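Local coordinates for general secretion pathway protein D (Pseudomonas aeruginosa, PDB 4E9J) that forms the outer-membrane channel of the type II secretion system for exporting proteins, this piece being its periplasmic N0, N1 and N2 domains, at residues 68-79 / 141-152. Sequence-based numbering, arbitrary orientation.
Sequences EVYQLFLSVMST and HLAAVPSANALI
Helix 68-79 runs nearly antiparallel to strand 141-145, at 160° with 9.1 Å between axes; Glu68 meets Val145 and the hairpin turn at one end of the interface and Thr79 meets His141 at the other, with Ser75 between. His141 CG is anti to the backbone N (chi1 -177°), which carries the imidazole to the helix, where NE2 and Ser75 OG share a hydrogen bond of 2.8 Å. The carbonyl oxygen Ser75 O sits over the centre of one ring face, 4.0 Å above its plane. Ser75 O accepts hydrogen bonds from both Thr79 N and Thr79 OG1, one on each side of the carbonyl plane; Thr79 OG1, which also bonds Ser154, lies 3.2 Å from His141 CB. Ile152 fills the middle, with CG2 against Ser75 CB (3.6 Å) and Leu72 CD1, and with Ile152 CD1 between Ser75 OG and Leu72 CA. At the hairpin turn, Glu68, extended beyond CG, passes Val145 CG1 and receives Ser147 OG on the anti lone pair of OE2 at 2.6 Å, while Ser65 N holds OE1, so both carboxylate oxygens are engaged. Water finishes the polar seam. One molecule links Gln71 NE2 to Ser147 OG; a second donates to both Gln71 OE1 (2.6 Å) and Ala144 O, bonds that would help fix the amide's rotation. The turn closes in a G1 beta bulge, with Asn149 and Ala150 together opposite Val145. Taken together, this is an interdomain contact in which a helix packs on a beta hairpin: the helix lies in the part assigned to N0, the hairpin in that assigned to N1, two successive periplasmic modules of the secretin.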
loop_
_atom_site.group_PDB
_atom_site.type_symbol
_atom_site.label_atom_id
_atom_site.label_comp_id
_atom_site.label_asym_id
_atom_site.label_seq_id
_atom_site.Cartn_x
_atom_site.Cartn_y
_atom_site.Cartn_z
ATOM N N GLU A 68 11.108 -15.625 8.456
ATOM C CA GLU A 68 11.564 -14.473 7.679
ATOM C C GLU A 68 12.148 -14.890 6.319
ATOM O O GLU A 68 11.989 -14.141 5.351
ATOM C CB GLU A 68 12.506 -13.558 8.468
ATOM C CG GLU A 68 11.879 -12.998 9.738
ATOM C CD GLU A 68 12.837 -12.573 10.838
ATOM O OE1 GLU A 68 14.034 -12.934 10.775
ATOM O OE2 GLU A 68 12.382 -11.876 11.774
ATOM N N VAL A 69 12.755 -16.084 6.216
ATOM C CA VAL A 69 13.250 -16.615 4.931
ATOM C C VAL A 69 12.037 -16.861 4.015
ATOM O O VAL A 69 12.098 -16.585 2.817
ATOM C CB VAL A 69 14.102 -17.903 5.122
ATOM C CG1 VAL A 69 14.336 -18.637 3.789
ATOM C CG2 VAL A 69 15.434 -17.576 5.804
ATOM N N TYR A 70 10.933 -17.367 4.589
ATOM C CA TYR A 70 9.712 -17.602 3.833
ATOM C C TYR A 70 9.107 -16.273 3.343
ATOM O O TYR A 70 8.672 -16.201 2.196
ATOM C CB TYR A 70 8.701 -18.407 4.653
ATOM C CG TYR A 70 7.605 -18.973 3.778
ATOM C CD1 TYR A 70 7.833 -20.082 2.965
ATOM C CD2 TYR A 70 6.367 -18.350 3.690
ATOM C CE1 TYR A 70 6.835 -20.591 2.128
ATOM C CE2 TYR A 70 5.359 -18.857 2.866
ATOM C CZ TYR A 70 5.606 -19.969 2.072
ATOM O OH TYR A 70 4.646 -20.482 1.228
ATOM N N GLN A 71 9.143 -15.206 4.171
ATOM C CA GLN A 71 8.670 -13.880 3.739
ATOM C C GLN A 71 9.533 -13.373 2.559
ATOM O O GLN A 71 9.000 -12.843 1.580
ATOM C CB GLN A 71 8.728 -12.843 4.885
ATOM C CG GLN A 71 7.702 -13.040 5.992
ATOM C CD GLN A 71 7.945 -12.021 7.088
ATOM O OE1 GLN A 71 7.851 -10.804 6.867
ATOM N NE2 GLN A 71 8.320 -12.476 8.277
ATOM N N LEU A 72 10.864 -13.551 2.644
ATOM C CA LEU A 72 11.774 -13.154 1.574
ATOM C C LEU A 72 11.444 -13.939 0.273
ATOM O O LEU A 72 11.394 -13.349 -0.802
ATOM C CB LEU A 72 13.222 -13.354 2.006
ATOM C CG LEU A 72 14.301 -13.183 0.939
ATOM C CD1 LEU A 72 14.287 -11.767 0.387
ATOM C CD2 LEU A 72 15.675 -13.524 1.508
ATOM N N PHE A 73 11.174 -15.239 0.391
ATOM C CA PHE A 73 10.746 -16.084 -0.740
ATOM C C PHE A 73 9.505 -15.506 -1.421
ATOM O O PHE A 73 9.487 -15.376 -2.637
ATOM C CB PHE A 73 10.469 -17.518 -0.257
ATOM C CG PHE A 73 9.634 -18.381 -1.174
ATOM C CD1 PHE A 73 10.141 -18.829 -2.386
ATOM C CD2 PHE A 73 8.384 -18.827 -0.781
ATOM C CE1 PHE A 73 9.405 -19.705 -3.194
ATOM C CE2 PHE A 73 7.637 -19.679 -1.603
ATOM C CZ PHE A 73 8.146 -20.094 -2.817
ATOM N N LEU A 74 8.481 -15.120 -0.631
ATOM C CA LEU A 74 7.239 -14.545 -1.194
ATOM C C LEU A 74 7.493 -13.227 -1.911
ATOM O O LEU A 74 6.898 -12.981 -2.956
ATOM C CB LEU A 74 6.189 -14.364 -0.101
ATOM C CG LEU A 74 5.676 -15.633 0.583
ATOM C CD1 LEU A 74 4.619 -15.284 1.624
ATOM C CD2 LEU A 74 5.157 -16.624 -0.410
ATOM N N SER A 75 8.399 -12.394 -1.369
ATOM C CA SER A 75 8.784 -11.125 -1.961
ATOM C C SER A 75 9.491 -11.354 -3.282
ATOM O O SER A 75 9.246 -10.614 -4.228
ATOM C CB SER A 75 9.688 -10.323 -1.026
ATOM O OG SER A 75 8.913 -9.519 -0.153
ATOM N N VAL A 76 10.369 -12.372 -3.361
ATOM C CA VAL A 76 11.069 -12.689 -4.611
ATOM C C VAL A 76 10.068 -13.195 -5.656
ATOM O O VAL A 76 10.110 -12.767 -6.801
ATOM C CB VAL A 76 12.260 -13.662 -4.371
ATOM C CG1 VAL A 76 12.808 -14.232 -5.680
ATOM C CG2 VAL A 76 13.372 -12.946 -3.605
ATOM N N MET A 77 9.146 -14.057 -5.264
ATOM C CA MET A 77 8.143 -14.586 -6.197
ATOM C C MET A 77 7.290 -13.429 -6.737
ATOM O O MET A 77 7.176 -13.264 -7.949
ATOM C CB MET A 77 7.228 -15.596 -5.482
ATOM C CG MET A 77 7.821 -17.001 -5.226
ATOM S SD MET A 77 8.722 -17.825 -6.574
ATOM C CE MET A 77 10.326 -17.416 -6.155
ATOM N N SER A 78 6.728 -12.612 -5.832
ATOM C CA SER A 78 5.948 -11.434 -6.194
ATOM C C SER A 78 6.741 -10.457 -7.062
ATOM O O SER A 78 6.182 -9.962 -8.039
ATOM C CB SER A 78 5.412 -10.726 -4.953
ATOM O OG SER A 78 4.759 -9.514 -5.288
ATOM N N THR A 79 8.054 -10.256 -6.787
ATOM C CA THR A 79 8.887 -9.364 -7.613
ATOM C C THR A 79 8.891 -9.789 -9.084
ATOM O O THR A 79 8.848 -8.927 -9.946
ATOM C CB THR A 79 10.340 -9.273 -7.082
ATOM O OG1 THR A 79 10.345 -8.587 -5.816
ATOM C CG2 THR A 79 11.318 -8.544 -8.061
ATOM N N HIS A 141 9.598 -3.747 -5.885
ATOM C CA HIS A 141 8.863 -4.327 -4.775
ATOM C C HIS A 141 9.344 -3.706 -3.500
ATOM O O HIS A 141 10.526 -3.429 -3.355
ATOM C CB HIS A 141 9.111 -5.839 -4.724
ATOM C CG HIS A 141 8.364 -6.577 -3.667
ATOM N ND1 HIS A 141 7.066 -6.988 -3.847
ATOM C CD2 HIS A 141 8.776 -6.965 -2.445
ATOM C CE1 HIS A 141 6.719 -7.605 -2.729
ATOM N NE2 HIS A 141 7.726 -7.639 -1.867
ATOM N N LEU A 142 8.438 -3.505 -2.561
ATOM C CA LEU A 142 8.801 -3.002 -1.251
ATOM C C LEU A 142 7.891 -3.671 -0.244
ATOM O O LEU A 142 6.684 -3.609 -0.399
ATOM C CB LEU A 142 8.709 -1.468 -1.184
ATOM C CG LEU A 142 9.025 -0.827 0.170
ATOM C CD1 LEU A 142 10.470 -1.086 0.585
ATOM C CD2 LEU A 142 8.776 0.692 0.113
ATOM N N ALA A 143 8.475 -4.364 0.747
ATOM C CA ALA A 143 7.730 -5.050 1.806
ATOM C C ALA A 143 8.448 -4.888 3.139
ATOM O O ALA A 143 9.669 -4.780 3.164
ATOM C CB ALA A 143 7.588 -6.532 1.482
ATOM N N ALA A 144 7.683 -4.888 4.244
ATOM C CA ALA A 144 8.224 -4.821 5.598
ATOM C C ALA A 144 8.400 -6.223 6.178
ATOM O O ALA A 144 7.606 -7.123 5.883
ATOM C CB ALA A 144 7.287 -4.028 6.500
ATOM N N VAL A 145 9.431 -6.398 7.013
ATOM C CA VAL A 145 9.692 -7.627 7.785
ATOM C C VAL A 145 9.789 -7.118 9.237
ATOM O O VAL A 145 10.889 -6.873 9.740
ATOM C CB VAL A 145 10.967 -8.386 7.338
ATOM C CG1 VAL A 145 11.125 -9.693 8.118
ATOM C CG2 VAL A 145 10.934 -8.670 5.846
ATOM N N PRO A 146 8.637 -6.827 9.874
ATOM C CA PRO A 146 8.674 -6.226 11.225
ATOM C C PRO A 146 9.407 -7.004 12.319
ATOM O O PRO A 146 9.996 -6.361 13.175
ATOM C CB PRO A 146 7.201 -6.002 11.581
ATOM C CG PRO A 146 6.421 -6.315 10.397
ATOM C CD PRO A 146 7.252 -6.984 9.379
ATOM N N SER A 147 9.449 -8.351 12.253
ATOM C CA SER A 147 10.145 -9.162 13.255
ATOM C C SER A 147 11.667 -8.992 13.229
ATOM O O SER A 147 12.311 -9.177 14.264
ATOM C CB SER A 147 9.751 -10.632 13.135
ATOM O OG SER A 147 9.869 -11.152 11.817
ATOM N N ALA A 148 12.245 -8.628 12.065
ATOM C CA ALA A 148 13.681 -8.374 11.920
ATOM C C ALA A 148 13.966 -6.865 11.804
ATOM O O ALA A 148 15.127 -6.479 11.676
ATOM C CB ALA A 148 14.203 -9.087 10.688
ATOM N N ASN A 149 12.911 -6.017 11.864
ATOM C CA ASN A 149 12.953 -4.568 11.643
ATOM C C ASN A 149 13.725 -4.258 10.346
ATOM O O ASN A 149 14.649 -3.431 10.300
ATOM C CB ASN A 149 13.487 -3.789 12.851
ATOM C CG ASN A 149 12.983 -2.371 12.847
ATOM O OD1 ASN A 149 11.776 -2.146 12.827
ATOM N ND2 ASN A 149 13.850 -1.378 12.879
ATOM N N ALA A 150 13.321 -4.974 9.290
ATOM C CA ALA A 150 13.949 -4.888 7.999
ATOM C C ALA A 150 12.933 -4.607 6.908
ATOM O O ALA A 150 11.731 -4.840 7.073
ATOM C CB ALA A 150 14.698 -6.194 7.705
ATOM N N LEU A 151 13.440 -4.099 5.788
ATOM C CA LEU A 151 12.678 -3.809 4.574
ATOM C C LEU A 151 13.180 -4.765 3.493
ATOM O O LEU A 151 14.374 -4.973 3.416
ATOM C CB LEU A 151 13.000 -2.381 4.080
ATOM C CG LEU A 151 12.477 -1.230 4.902
ATOM C CD1 LEU A 151 13.105 0.083 4.455
ATOM C CD2 LEU A 151 10.967 -1.140 4.816
ATOM N N ILE A 152 12.305 -5.250 2.624
ATOM C CA ILE A 152 12.696 -6.030 1.454
ATOM C C ILE A 152 12.437 -5.110 0.278
ATOM O O ILE A 152 11.298 -4.700 0.107
ATOM C CB ILE A 152 11.926 -7.336 1.259
ATOM C CG1 ILE A 152 12.219 -8.319 2.374
ATOM C CG2 ILE A 152 12.314 -7.968 -0.124
ATOM C CD1 ILE A 152 11.173 -9.373 2.532
HETATM O O HOH W 1 8.222 -10.141 10.055
HETATM O O HOH W 2 7.192 -9.540 4.717
#